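Cytochrome C-type biogenesis protein ccmF (Thermus thermophilus, PDB 6ZMQ) binds heme b in the membrane as a cytochrome c heme lyase and probably takes part in moving heme for attachment to cytochrome c. Local coordinates at residues A[442-453]-A[463-474]; A[296-307]-A[329-340]. All coordinates share one frame; numbering follows the deposited sequence.

Contact 1. Residues A[442-453]-A[463-474]; sequences LLLALALGTLFG and SFALGLFLYNAA. With PTY (phosphatidylethanolamine), chain H.
Gly449 and Gly467 bring two helices of an antiparallel transmembrane hairpin almost backbone to backbone, CA to CA at 3.7 Å. The axes approach to 6.8 Å and run at 148°, and a side chain on either glycine would collide with the facing helix. With the main chains so near, CA-H...O contacts form: Leu446 CA to Gly467 O at 3.5 Å, and likewise Thr450 CA to Ser463 O. Leu446 is a knob seated among Phe464, Gly467, Leu468 and Tyr471, its CD2 3.6 Å from Phe464 CE1. Phe464 holds CG anti to the backbone N (chi1 176°), which carries the ring along Thr450, whose OG1 lies at the ring edge, and on to the lipid, where CE2 is 3.6 Å from C18 of the phosphatidylethanolamine. Replacing it with alanine would probably open a gap between Leu446 and the acyl chain and leave both without this aromatic partner. At the other end Leu442 CB meets the edge of the Tyr471 ring in its plane, while the Tyr471 hydroxyl is hydrogen-bonded to Leu418 O of helix 402-422. Thr450 OG1 turns back on its own helix, donating from above the carbonyl plane to Leu446 O at 3.3 Å.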
loop_
_atom_site.group_PDB
_atom_site.type_symbol
_atom_site.label_atom_id
_atom_site.label_comp_id
_atom_site.label_asym_id
_atom_site.label_seq_id
_atom_site.Cartn_x
_atom_site.Cartn_y
_atom_site.Cartn_z
ATOM N N LEU A 442 8.348 31.788 4.853
ATOM C CA LEU A 442 7.491 30.699 4.401
ATOM C C LEU A 442 6.173 31.217 3.854
ATOM O O LEU A 442 5.813 30.907 2.707
ATOM C CB LEU A 442 7.228 29.747 5.564
ATOM C CG LEU A 442 8.401 28.858 5.926
ATOM C CD1 LEU A 442 8.138 28.098 7.214
ATOM C CD2 LEU A 442 8.645 27.940 4.766
ATOM N N LEU A 443 5.521 32.113 4.619
ATOM C CA LEU A 443 4.280 32.744 4.179
ATOM C C LEU A 443 4.534 33.579 2.940
ATOM O O LEU A 443 3.718 33.555 2.011
ATOM C CB LEU A 443 3.681 33.607 5.299
ATOM C CG LEU A 443 2.176 33.831 5.522
ATOM C CD1 LEU A 443 1.954 34.465 6.895
ATOM C CD2 LEU A 443 1.529 34.688 4.431
ATOM N N LEU A 444 5.721 34.214 2.879
ATOM C CA LEU A 444 6.133 34.999 1.720
ATOM C C LEU A 444 6.193 34.129 0.484
ATOM O O LEU A 444 5.560 34.454 -0.535
ATOM C CB LEU A 444 7.484 35.666 1.977
ATOM C CG LEU A 444 8.058 36.459 0.802
ATOM C CD1 LEU A 444 8.335 37.897 1.207
ATOM C CD2 LEU A 444 9.338 35.807 0.270
ATOM N N ALA A 445 6.836 32.953 0.623
ATOM C CA ALA A 445 6.890 31.979 -0.461
ATOM C C ALA A 445 5.495 31.502 -0.814
ATOM O O ALA A 445 5.123 31.508 -2.001
ATOM C CB ALA A 445 7.775 30.801 -0.065
ATOM N N LEU A 446 4.679 31.263 0.232
ATOM C CA LEU A 446 3.284 30.863 0.087
ATOM C C LEU A 446 2.523 31.930 -0.677
ATOM O O LEU A 446 1.965 31.637 -1.751
ATOM C CB LEU A 446 2.662 30.649 1.475
ATOM C CG LEU A 446 1.607 29.578 1.806
ATOM C CD1 LEU A 446 1.242 29.626 3.307
ATOM C CD2 LEU A 446 0.357 29.641 0.954
ATOM N N ALA A 447 2.713 33.200 -0.261
ATOM C CA ALA A 447 1.986 34.309 -0.866
ATOM C C ALA A 447 2.427 34.511 -2.302
ATOM O O ALA A 447 1.563 34.678 -3.184
ATOM C CB ALA A 447 2.176 35.587 -0.054
ATOM N N LEU A 448 3.744 34.288 -2.553
ATOM C CA LEU A 448 4.322 34.431 -3.889
ATOM C C LEU A 448 3.645 33.493 -4.858
ATOM O O LEU A 448 3.046 33.971 -5.836
ATOM C CB LEU A 448 5.827 34.144 -3.879
ATOM C CG LEU A 448 6.449 33.792 -5.255
ATOM C CD1 LEU A 448 6.507 34.947 -6.278
ATOM C CD2 LEU A 448 7.794 33.075 -5.155
ATOM N N GLY A 449 3.502 32.225 -4.427
ATOM C CA GLY A 449 3.006 31.184 -5.307
ATOM C C GLY A 449 1.578 31.440 -5.718
ATOM O O GLY A 449 1.263 31.364 -6.913
ATOM N N THR A 450 0.780 31.979 -4.772
ATOM C CA THR A 450 -0.636 32.202 -5.040
ATOM C C THR A 450 -0.809 33.304 -6.072
ATOM O O THR A 450 -1.441 33.075 -7.116
ATOM C CB THR A 450 -1.380 32.525 -3.744
ATOM O OG1 THR A 450 -1.123 31.493 -2.786
ATOM C CG2 THR A 450 -2.882 32.608 -3.988
ATOM N N LEU A 451 -0.075 34.415 -5.901
ATOM C CA LEU A 451 -0.193 35.505 -6.860
ATOM C C LEU A 451 0.497 35.140 -8.163
ATOM O O LEU A 451 0.001 35.490 -9.244
ATOM C CB LEU A 451 0.346 36.812 -6.274
ATOM C CG LEU A 451 -0.259 37.290 -4.946
ATOM C CD1 LEU A 451 0.249 38.685 -4.574
ATOM C CD2 LEU A 451 -1.787 37.269 -4.990
ATOM N N PHE A 452 1.550 34.305 -8.078
ATOM C CA PHE A 452 2.246 33.867 -9.284
ATOM C C PHE A 452 1.383 32.892 -10.061
ATOM O O PHE A 452 1.523 32.760 -11.282
ATOM C CB PHE A 452 3.593 33.247 -8.918
ATOM C CG PHE A 452 4.432 32.859 -10.087
ATOM C CD1 PHE A 452 4.603 33.721 -11.158
ATOM C CD2 PHE A 452 5.087 31.632 -10.092
ATOM C CE1 PHE A 452 5.384 33.355 -12.230
ATOM C CE2 PHE A 452 5.882 31.262 -11.163
ATOM C CZ PHE A 452 6.030 32.125 -12.231
ATOM N N GLY A 453 0.466 32.216 -9.370
ATOM C CA GLY A 453 -0.519 31.449 -10.089
ATOM C C GLY A 453 -1.745 32.249 -10.456
ATOM O O GLY A 453 -2.404 31.941 -11.453
ATOM N N SER A 463 -3.590 27.655 -8.078
ATOM C CA SER A 463 -2.604 28.659 -7.690
ATOM C C SER A 463 -2.246 28.575 -6.209
ATOM O O SER A 463 -1.080 28.779 -5.840
ATOM C CB SER A 463 -3.120 30.052 -8.035
ATOM O OG SER A 463 -4.507 30.148 -7.885
ATOM N N PHE A 464 -3.210 28.216 -5.357
ATOM C CA PHE A 464 -2.906 28.033 -3.944
ATOM C C PHE A 464 -2.102 26.759 -3.717
ATOM O O PHE A 464 -1.274 26.698 -2.806
ATOM C CB PHE A 464 -4.195 28.001 -3.124
ATOM C CG PHE A 464 -3.960 27.714 -1.675
ATOM C CD1 PHE A 464 -3.193 28.580 -0.914
ATOM C CD2 PHE A 464 -4.412 26.533 -1.101
ATOM C CE1 PHE A 464 -2.936 28.313 0.416
ATOM C CE2 PHE A 464 -4.146 26.256 0.224
ATOM C CZ PHE A 464 -3.410 27.151 0.986
ATOM N N ALA A 465 -2.323 25.733 -4.542
ATOM C CA ALA A 465 -1.491 24.534 -4.477
ATOM C C ALA A 465 -0.058 24.816 -4.913
ATOM O O ALA A 465 0.890 24.247 -4.351
ATOM C CB ALA A 465 -2.103 23.432 -5.331
ATOM N N LEU A 466 0.112 25.679 -5.926
ATOM C CA LEU A 466 1.439 26.181 -6.287
ATOM C C LEU A 466 2.082 26.928 -5.124
ATOM O O LEU A 466 3.285 26.766 -4.860
ATOM C CB LEU A 466 1.339 27.098 -7.507
ATOM C CG LEU A 466 2.632 27.722 -8.046
ATOM C CD1 LEU A 466 3.725 26.688 -8.305
ATOM C CD2 LEU A 466 2.359 28.552 -9.291
ATOM N N GLY A 467 1.283 27.738 -4.420
ATOM C CA GLY A 467 1.763 28.421 -3.228
ATOM C C GLY A 467 2.182 27.468 -2.124
ATOM O O GLY A 467 3.196 27.684 -1.452
ATOM N N LEU A 468 1.431 26.374 -1.963
ATOM C CA LEU A 468 1.746 25.367 -0.951
ATOM C C LEU A 468 3.038 24.627 -1.267
ATOM O O LEU A 468 3.853 24.380 -0.370
ATOM C CB LEU A 468 0.601 24.366 -0.828
ATOM C CG LEU A 468 -0.632 24.791 -0.042
ATOM C CD1 LEU A 468 -1.541 23.594 0.139
ATOM C CD2 LEU A 468 -0.231 25.395 1.286
ATOM N N PHE A 469 3.244 24.278 -2.541
ATOM C CA PHE A 469 4.486 23.622 -2.946
ATOM C C PHE A 469 5.691 24.552 -2.822
ATOM O O PHE A 469 6.786 24.106 -2.457
ATOM C CB PHE A 469 4.369 23.105 -4.375
ATOM C CG PHE A 469 5.661 22.577 -4.941
ATOM C CD1 PHE A 469 6.164 21.354 -4.494
ATOM C CD2 PHE A 469 6.370 23.297 -5.910
ATOM C CE1 PHE A 469 7.347 20.843 -4.990
ATOM C CE2 PHE A 469 7.567 22.813 -6.430
ATOM C CZ PHE A 469 8.063 21.571 -5.969
ATOM N N LEU A 470 5.520 25.837 -3.162
ATOM C CA LEU A 470 6.625 26.791 -3.047
ATOM C C LEU A 470 6.979 27.052 -1.589
ATOM O O LEU A 470 8.162 27.118 -1.231
ATOM C CB LEU A 470 6.276 28.093 -3.769
ATOM C CG LEU A 470 6.712 28.100 -5.235
ATOM C CD1 LEU A 470 5.858 29.009 -6.089
ATOM C CD2 LEU A 470 8.184 28.503 -5.336
ATOM N N TYR A 471 5.956 27.159 -0.737
ATOM C CA TYR A 471 6.124 27.202 0.713
ATOM C C TYR A 471 6.831 25.951 1.237
ATOM O O TYR A 471 7.678 26.033 2.138
ATOM C CB TYR A 471 4.733 27.351 1.340
ATOM C CG TYR A 471 4.589 26.794 2.732
ATOM C CD1 TYR A 471 5.103 27.482 3.819
ATOM C CD2 TYR A 471 3.955 25.573 2.961
ATOM C CE1 TYR A 471 4.989 26.983 5.095
ATOM C CE2 TYR A 471 3.856 25.058 4.230
ATOM C CZ TYR A 471 4.365 25.774 5.296
ATOM O OH TYR A 471 4.249 25.279 6.570
ATOM N N ASN A 472 6.506 24.783 0.666
ATOM C CA ASN A 472 7.082 23.524 1.131
ATOM C C ASN A 472 8.551 23.401 0.744
ATOM O O ASN A 472 9.371 22.971 1.564
ATOM C CB ASN A 472 6.286 22.345 0.573
ATOM C CG ASN A 472 5.216 21.843 1.533
ATOM O OD1 ASN A 472 5.431 21.787 2.737
ATOM N ND2 ASN A 472 4.066 21.449 0.993
ATOM N N ALA A 473 8.898 23.760 -0.497
ATOM C CA ALA A 473 10.301 23.767 -0.914
ATOM C C ALA A 473 11.109 24.809 -0.148
ATOM O O ALA A 473 12.301 24.589 0.140
ATOM C CB ALA A 473 10.407 24.017 -2.418
ATOM N N ALA A 474 10.463 25.927 0.217
ATOM C CA ALA A 474 11.075 26.912 1.106
ATOM C C ALA A 474 11.388 26.315 2.477
ATOM O O ALA A 474 12.462 26.562 3.037
ATOM C CB ALA A 474 10.158 28.125 1.246
HETATM C C1 PTY H . -11.064 21.571 -7.727
HETATM C C2 PTY H . -14.791 22.987 -2.181
HETATM C C3 PTY H . -14.715 23.997 -3.325
HETATM O O4 PTY H . -10.400 20.341 -7.706
HETATM C C5 PTY H . -11.326 23.742 -6.516
HETATM C C6 PTY H . -10.610 22.394 -6.523
HETATM O O7 PTY H . -9.224 22.590 -6.573
HETATM C C8 PTY H . -8.546 21.976 -5.514
HETATM O O10 PTY H . -7.858 21.029 -5.721
HETATM C C11 PTY H . -8.719 22.521 -4.095
HETATM C C12 PTY H . -7.404 23.063 -3.538
HETATM C C13 PTY H . -7.714 24.255 -2.628
HETATM C C14 PTY H . -8.291 23.762 -1.300
HETATM C C15 PTY H . -8.526 24.937 -0.353
HETATM C C16 PTY H . -7.511 24.950 0.795
HETATM C C17 PTY H . -7.626 26.291 1.529
HETATM C C18 PTY H . -6.713 26.371 2.758
HETATM C C19 PTY H . -6.621 27.837 3.202
HETATM C C20 PTY H . -5.333 28.155 3.972
HETATM C C21 PTY H . -5.092 29.669 3.950
HETATM C C22 PTY H . -5.158 30.274 5.357
HETATM C C23 PTY H . -4.768 31.757 5.325
HETATM C C24 PTY H . -4.344 32.226 6.719
HETATM C C25 PTY H . -3.568 33.538 6.616
HETATM C C26 PTY H . -2.422 33.511 7.624
HETATM C C27 PTY H . -2.752 34.438 8.792
HETATM C C28 PTY H . -1.976 33.990 10.028
HETATM C C29 PTY H . -2.569 32.676 10.532
HETATM C C30 PTY H . -11.214 19.234 -7.974
HETATM C C31 PTY H . -10.898 17.873 -7.352
HETATM O O30 PTY H . -12.148 19.343 -8.692
HETATM C C32 PTY H . -9.865 18.025 -6.237
HETATM C C33 PTY H . -9.614 16.667 -5.581
HETATM C C34 PTY H . -9.065 16.880 -4.173
HETATM C C35 PTY H . -7.632 17.398 -4.262
HETATM C C36 PTY H . -6.727 16.502 -3.422
HETATM C C37 PTY H . -5.574 17.321 -2.846
HETATM C C38 PTY H . -4.759 16.393 -1.952
HETATM C C39 PTY H . -3.322 16.892 -1.872
HETATM C C40 PTY H . -2.413 15.745 -1.448
HETATM C C41 PTY H . -1.473 16.272 -0.365
HETATM C C42 PTY H . -0.436 15.210 -0.012
HETATM C C43 PTY H . -1.135 14.068 0.719
HETATM C C44 PTY H . -0.109 13.180 1.421
HETATM P P1 PTY H . -13.815 24.218 -5.769
HETATM O O11 PTY H . -13.727 23.607 -4.240
HETATM O O12 PTY H . -13.599 25.711 -5.729
HETATM O O13 PTY H . -15.189 23.947 -6.328
HETATM O O14 PTY H . -12.688 23.519 -6.749
HETATM N N1 PTY H . -15.596 23.512 -1.090
#

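Contact 2. Residues A[296-307]-A[329-340]. With PTY (phosphatidylethanolamine), chain E.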
loop_
_atom_site.group_PDB
_atom_site.type_symbol
_atom_site.label_atom_id
_atom_site.label_comp_id
_atom_site.label_asym_id
_atom_site.label_seq_id
_atom_site.Cartn_x
_atom_site.Cartn_y
_atom_site.Cartn_z
ATOM N N THR A 296 -2.667 -0.082 16.800
ATOM C CA THR A 296 -3.787 -1.026 16.767
ATOM C C THR A 296 -4.712 -0.753 15.581
ATOM O O THR A 296 -5.042 -1.676 14.817
ATOM C CB THR A 296 -4.567 -0.974 18.086
ATOM O OG1 THR A 296 -3.685 -1.225 19.190
ATOM C CG2 THR A 296 -5.694 -1.992 18.085
ATOM N N LEU A 297 -5.053 0.523 15.367
ATOM C CA LEU A 297 -5.964 0.910 14.295
ATOM C C LEU A 297 -5.331 0.698 12.925
ATOM O O LEU A 297 -5.979 0.175 12.015
ATOM C CB LEU A 297 -6.383 2.367 14.479
ATOM C CG LEU A 297 -7.406 2.604 15.592
ATOM C CD1 LEU A 297 -7.563 4.099 15.883
ATOM C CD2 LEU A 297 -8.743 1.966 15.295
ATOM N N ALA A 298 -4.059 1.095 12.769
ATOM C CA ALA A 298 -3.307 0.891 11.533
ATOM C C ALA A 298 -3.127 -0.581 11.196
ATOM O O ALA A 298 -3.247 -0.968 10.028
ATOM C CB ALA A 298 -1.941 1.571 11.641
ATOM N N PHE A 299 -2.873 -1.425 12.209
ATOM C CA PHE A 299 -2.660 -2.847 11.968
ATOM C C PHE A 299 -3.940 -3.549 11.524
ATOM O O PHE A 299 -3.929 -4.327 10.559
ATOM C CB PHE A 299 -2.100 -3.497 13.229
ATOM C CG PHE A 299 -2.168 -4.991 13.214
ATOM C CD1 PHE A 299 -1.315 -5.711 12.401
ATOM C CD2 PHE A 299 -3.093 -5.682 14.004
ATOM C CE1 PHE A 299 -1.374 -7.087 12.370
ATOM C CE2 PHE A 299 -3.152 -7.065 13.961
ATOM C CZ PHE A 299 -2.291 -7.759 13.141
ATOM N N ALA A 300 -5.047 -3.330 12.245
ATOM C CA ALA A 300 -6.305 -3.961 11.839
ATOM C C ALA A 300 -6.852 -3.362 10.540
ATOM O O ALA A 300 -7.520 -4.064 9.754
ATOM C CB ALA A 300 -7.335 -3.844 12.955
ATOM N N ALA A 301 -6.554 -2.079 10.289
ATOM C CA ALA A 301 -6.851 -1.461 9.005
ATOM C C ALA A 301 -6.094 -2.142 7.879
ATOM O O ALA A 301 -6.667 -2.414 6.819
ATOM C CB ALA A 301 -6.505 0.025 9.064
ATOM N N THR A 302 -4.801 -2.428 8.099
ATOM C CA THR A 302 -3.995 -3.115 7.093
ATOM C C THR A 302 -4.468 -4.546 6.880
ATOM O O THR A 302 -4.365 -5.056 5.760
ATOM C CB THR A 302 -2.511 -3.100 7.476
ATOM O OG1 THR A 302 -2.093 -1.759 7.733
ATOM C CG2 THR A 302 -1.676 -3.624 6.319
ATOM N N LEU A 303 -5.013 -5.185 7.926
ATOM C CA LEU A 303 -5.680 -6.482 7.777
ATOM C C LEU A 303 -6.851 -6.408 6.806
ATOM O O LEU A 303 -6.904 -7.144 5.810
ATOM C CB LEU A 303 -6.172 -7.000 9.130
ATOM C CG LEU A 303 -7.090 -8.222 8.975
ATOM C CD1 LEU A 303 -6.325 -9.512 8.646
ATOM C CD2 LEU A 303 -7.996 -8.368 10.169
ATOM N N LEU A 304 -7.796 -5.502 7.085
ATOM C CA LEU A 304 -8.999 -5.422 6.263
ATOM C C LEU A 304 -8.718 -4.811 4.889
ATOM O O LEU A 304 -9.515 -4.987 3.960
ATOM C CB LEU A 304 -10.093 -4.647 7.006
ATOM C CG LEU A 304 -11.546 -5.141 6.851
ATOM C CD1 LEU A 304 -11.624 -6.665 6.698
ATOM C CD2 LEU A 304 -12.434 -4.699 8.027
ATOM N N GLY A 305 -7.604 -4.092 4.740
ATOM C CA GLY A 305 -7.185 -3.639 3.426
ATOM C C GLY A 305 -6.496 -4.717 2.615
ATOM O O GLY A 305 -6.597 -4.729 1.385
ATOM N N THR A 306 -5.772 -5.625 3.278
ATOM C CA THR A 306 -5.092 -6.674 2.531
ATOM C C THR A 306 -6.064 -7.778 2.139
ATOM O O THR A 306 -5.861 -8.455 1.126
ATOM C CB THR A 306 -3.945 -7.275 3.340
ATOM O OG1 THR A 306 -4.340 -7.421 4.706
ATOM C CG2 THR A 306 -2.751 -6.358 3.316
ATOM N N PHE A 307 -7.112 -7.984 2.944
ATOM C CA PHE A 307 -8.148 -8.944 2.582
ATOM C C PHE A 307 -8.990 -8.457 1.403
ATOM O O PHE A 307 -9.485 -9.281 0.622
ATOM C CB PHE A 307 -9.008 -9.234 3.823
ATOM C CG PHE A 307 -10.400 -9.735 3.534
ATOM C CD1 PHE A 307 -10.608 -11.027 3.072
ATOM C CD2 PHE A 307 -11.502 -8.930 3.776
ATOM C CE1 PHE A 307 -11.890 -11.496 2.822
ATOM C CE2 PHE A 307 -12.792 -9.393 3.531
ATOM C CZ PHE A 307 -12.982 -10.678 3.050
ATOM N N PHE A 329 -12.680 -13.189 8.635
ATOM C CA PHE A 329 -11.832 -12.000 8.646
ATOM C C PHE A 329 -12.473 -10.852 9.420
ATOM O O PHE A 329 -11.759 -10.076 10.065
ATOM C CB PHE A 329 -11.510 -11.577 7.216
ATOM C CG PHE A 329 -10.260 -12.207 6.686
ATOM C CD1 PHE A 329 -10.308 -13.446 6.060
ATOM C CD2 PHE A 329 -9.025 -11.604 6.887
ATOM C CE1 PHE A 329 -9.152 -14.048 5.588
ATOM C CE2 PHE A 329 -7.868 -12.203 6.432
ATOM C CZ PHE A 329 -7.931 -13.426 5.777
ATOM N N LEU A 330 -13.811 -10.764 9.412
ATOM C CA LEU A 330 -14.508 -9.762 10.215
ATOM C C LEU A 330 -14.362 -10.051 11.706
ATOM O O LEU A 330 -14.113 -9.130 12.497
ATOM C CB LEU A 330 -15.984 -9.706 9.800
ATOM C CG LEU A 330 -16.980 -8.752 10.468
ATOM C CD1 LEU A 330 -17.866 -8.119 9.414
ATOM C CD2 LEU A 330 -17.846 -9.502 11.471
ATOM N N GLY A 331 -14.487 -11.327 12.097
ATOM C CA GLY A 331 -14.238 -11.712 13.482
ATOM C C GLY A 331 -12.802 -11.488 13.926
ATOM O O GLY A 331 -12.549 -11.086 15.065
ATOM N N PHE A 332 -11.848 -11.713 13.018
ATOM C CA PHE A 332 -10.437 -11.468 13.313
ATOM C C PHE A 332 -10.156 -9.976 13.500
ATOM O O PHE A 332 -9.408 -9.588 14.410
ATOM C CB PHE A 332 -9.568 -12.048 12.194
ATOM C CG PHE A 332 -8.093 -12.003 12.479
ATOM C CD1 PHE A 332 -7.594 -12.355 13.724
ATOM C CD2 PHE A 332 -7.206 -11.568 11.510
ATOM C CE1 PHE A 332 -6.221 -12.301 13.980
ATOM C CE2 PHE A 332 -5.838 -11.495 11.757
ATOM C CZ PHE A 332 -5.346 -11.864 12.992
ATOM N N PHE A 333 -10.742 -9.130 12.635
ATOM C CA PHE A 333 -10.615 -7.672 12.728
ATOM C C PHE A 333 -11.190 -7.144 14.038
ATOM O O PHE A 333 -10.587 -6.277 14.696
ATOM C CB PHE A 333 -11.324 -7.030 11.523
ATOM C CG PHE A 333 -11.426 -5.512 11.576
ATOM C CD1 PHE A 333 -10.363 -4.732 11.146
ATOM C CD2 PHE A 333 -12.587 -4.869 12.020
ATOM C CE1 PHE A 333 -10.435 -3.344 11.171
ATOM C CE2 PHE A 333 -12.659 -3.483 12.059
ATOM C CZ PHE A 333 -11.581 -2.722 11.631
ATOM N N LEU A 334 -12.395 -7.624 14.387
ATOM C CA LEU A 334 -13.049 -7.274 15.645
ATOM C C LEU A 334 -12.204 -7.684 16.842
ATOM O O LEU A 334 -12.065 -6.910 17.800
ATOM C CB LEU A 334 -14.422 -7.947 15.710
ATOM C CG LEU A 334 -15.591 -7.249 15.016
ATOM C CD1 LEU A 334 -16.872 -8.066 15.131
ATOM C CD2 LEU A 334 -15.781 -5.873 15.605
ATOM N N PHE A 335 -11.589 -8.875 16.770
ATOM C CA PHE A 335 -10.695 -9.355 17.823
ATOM C C PHE A 335 -9.464 -8.464 17.975
ATOM O O PHE A 335 -9.094 -8.106 19.101
ATOM C CB PHE A 335 -10.303 -10.808 17.517
ATOM C CG PHE A 335 -9.300 -11.400 18.469
ATOM C CD1 PHE A 335 -9.715 -11.917 19.688
ATOM C CD2 PHE A 335 -7.944 -11.448 18.145
ATOM C CE1 PHE A 335 -8.802 -12.461 20.572
ATOM C CE2 PHE A 335 -7.029 -11.979 19.024
ATOM C CZ PHE A 335 -7.458 -12.489 20.239
ATOM N N ALA A 336 -8.845 -8.075 16.852
ATOM C CA ALA A 336 -7.611 -7.284 16.873
ATOM C C ALA A 336 -7.833 -5.880 17.441
ATOM O O ALA A 336 -7.116 -5.449 18.367
ATOM C CB ALA A 336 -7.019 -7.209 15.465
ATOM N N THR A 337 -8.806 -5.141 16.871
ATOM C CA THR A 337 -9.158 -3.812 17.387
ATOM C C THR A 337 -9.636 -3.850 18.836
ATOM O O THR A 337 -9.235 -2.989 19.639
ATOM C CB THR A 337 -10.221 -3.127 16.510
ATOM O OG1 THR A 337 -11.162 -4.086 16.011
ATOM C CG2 THR A 337 -9.615 -2.288 15.402
ATOM N N GLY A 338 -10.451 -4.856 19.195
ATOM C CA GLY A 338 -10.958 -4.949 20.552
ATOM C C GLY A 338 -9.871 -5.251 21.561
ATOM O O GLY A 338 -9.853 -4.679 22.648
ATOM N N LEU A 339 -8.913 -6.104 21.183
ATOM C CA LEU A 339 -7.824 -6.471 22.084
ATOM C C LEU A 339 -6.877 -5.303 22.343
ATOM O O LEU A 339 -6.596 -4.981 23.513
ATOM C CB LEU A 339 -7.072 -7.668 21.501
ATOM C CG LEU A 339 -5.650 -7.966 21.967
ATOM C CD1 LEU A 339 -5.674 -8.453 23.405
ATOM C CD2 LEU A 339 -4.967 -8.979 21.052
ATOM N N GLY A 340 -6.417 -4.637 21.271
ATOM C CA GLY A 340 -5.496 -3.518 21.446
ATOM C C GLY A 340 -6.118 -2.326 22.155
ATOM O O GLY A 340 -5.533 -1.760 23.089
HETATM C C1 PTY E . -19.253 -20.661 9.448
HETATM C C2 PTY E . -25.624 -20.596 6.187
HETATM C C3 PTY E . -24.607 -19.466 6.342
HETATM O O4 PTY E . -18.242 -21.150 8.615
HETATM C C5 PTY E . -20.076 -18.610 8.214
HETATM C C6 PTY E . -19.326 -19.129 9.456
HETATM O O7 PTY E . -18.042 -18.542 9.585
HETATM C C8 PTY E . -17.667 -18.146 10.893
HETATM O O10 PTY E . -18.378 -18.397 11.806
HETATM C C11 PTY E . -16.355 -17.384 11.170
HETATM C C12 PTY E . -16.060 -17.222 12.678
HETATM C C13 PTY E . -15.138 -16.024 12.992
HETATM C C14 PTY E . -14.043 -16.334 14.027
HETATM C C15 PTY E . -12.763 -15.520 13.774
HETATM C C16 PTY E . -11.974 -15.209 15.059
HETATM C C17 PTY E . -10.548 -15.780 14.974
HETATM C C18 PTY E . -9.523 -14.984 15.796
HETATM C C19 PTY E . -8.183 -15.729 15.846
HETATM C C20 PTY E . -7.270 -15.142 16.932
HETATM C C21 PTY E . -6.229 -16.170 17.390
HETATM C C22 PTY E . -6.025 -16.107 18.909
HETATM C C23 PTY E . -5.047 -14.987 19.284
HETATM C C24 PTY E . -4.737 -15.024 20.786
HETATM C C25 PTY E . -3.602 -14.066 21.157
HETATM C C26 PTY E . -4.108 -13.008 22.140
HETATM C C27 PTY E . -3.031 -12.666 23.169
HETATM C C28 PTY E . -3.365 -11.308 23.781
HETATM C C29 PTY E . -2.728 -11.158 25.159
HETATM C C30 PTY E . -17.785 -22.411 9.020
HETATM C C31 PTY E . -16.765 -22.515 10.155
HETATM O O30 PTY E . -18.198 -23.395 8.501
HETATM C C32 PTY E . -15.585 -21.587 9.860
HETATM C C33 PTY E . -14.661 -21.451 11.073
HETATM C C34 PTY E . -13.381 -20.718 10.661
HETATM C C35 PTY E . -12.480 -20.507 11.880
HETATM C C36 PTY E . -11.009 -20.429 11.464
HETATM C C37 PTY E . -10.128 -20.915 12.615
HETATM C C38 PTY E . -9.195 -19.789 13.063
HETATM C C39 PTY E . -8.446 -20.172 14.340
HETATM C C40 PTY E . -9.042 -19.415 15.528
HETATM C C41 PTY E . -8.132 -19.503 16.754
HETATM C C42 PTY E . -8.534 -20.700 17.615
HETATM C C43 PTY E . -8.053 -20.479 19.047
HETATM C C44 PTY E . -6.827 -21.354 19.287
HETATM P P1 PTY E . -22.484 -19.723 7.855
HETATM O O11 PTY E . -23.316 -19.999 6.457
HETATM O O12 PTY E . -23.024 -18.477 8.517
HETATM O O13 PTY E . -22.730 -20.892 8.775
HETATM O O14 PTY E . -20.855 -19.598 7.581
HETATM N N1 PTY E . -26.603 -20.510 7.256
#
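Phe333 is the central knob of this antiparallel pair of membrane helices: with CG anti to the backbone N (chi1 173°), its ring reaches across into a hole made by Ala300, Ala301, Leu303 and Leu304. Leu304 CD2 stands over the middle of the Phe333 ring, 3.7 Å from the centroid, a CH-pi contact, while Ala300 O lies in plane at the ring edge. Towards one end Phe307 and Phe329 form an offset stack, centroids 4.7 Å apart and planes at 12°, with Phe329 CB above the centre of the Phe307 ring. Both methyls of Leu303 lie 3.6 Å from Phe332 CD2; CD1 also meets the edge of the Phe329 ring, and CD2 packs on Phe333 CB. At the far end Thr296 CG2 packs 3.7 Å from Gly340 CA, where a side chain would clash. Thr337 OG1 donates to Phe333 O at 2.6 Å and lies over the rim of the ring face opposite Leu304, while CG2 touches Ala300 CB. Away from helix 288-307, Phe335 CZ rests 3.6 Å from C23 of a phosphatidylethanolamine tail. Further out, Phe151 of helix 135-157 stacks on Phe332, Trp117 of helix 110-129 packs on Phe307 and Leu303, Tyr204 of helix 185-213 bonds to Ala336 O, and helix 266-284 meets Ala301.

Coming from the N terminus, the chain closes contact 2 first: helix 288-307 runs into a partly unmodelled connection, and the chain comes back antiparallel as helix 325-345, joining the cytochrome c assembly family region to the CcmF C-terminal one. Helices 362-384 and 402-422 follow before 439-454 turns tightly into 460-484 and closes contact 1, wholly within the C-terminal family region. The two loops are in series, neither nesting nor crossing. The centres of contact 1 and contact 2 lie about 40 Å apart, and the nearest atoms of contact 1 and contact 2 about 23 Å, with no touch. Contact 2 belongs to the bundle with helices 110-129, 135-157 and 185-213; contact 1 sits peripherally, against 402-422 and 501-525, the latter carrying the heme ligand His510.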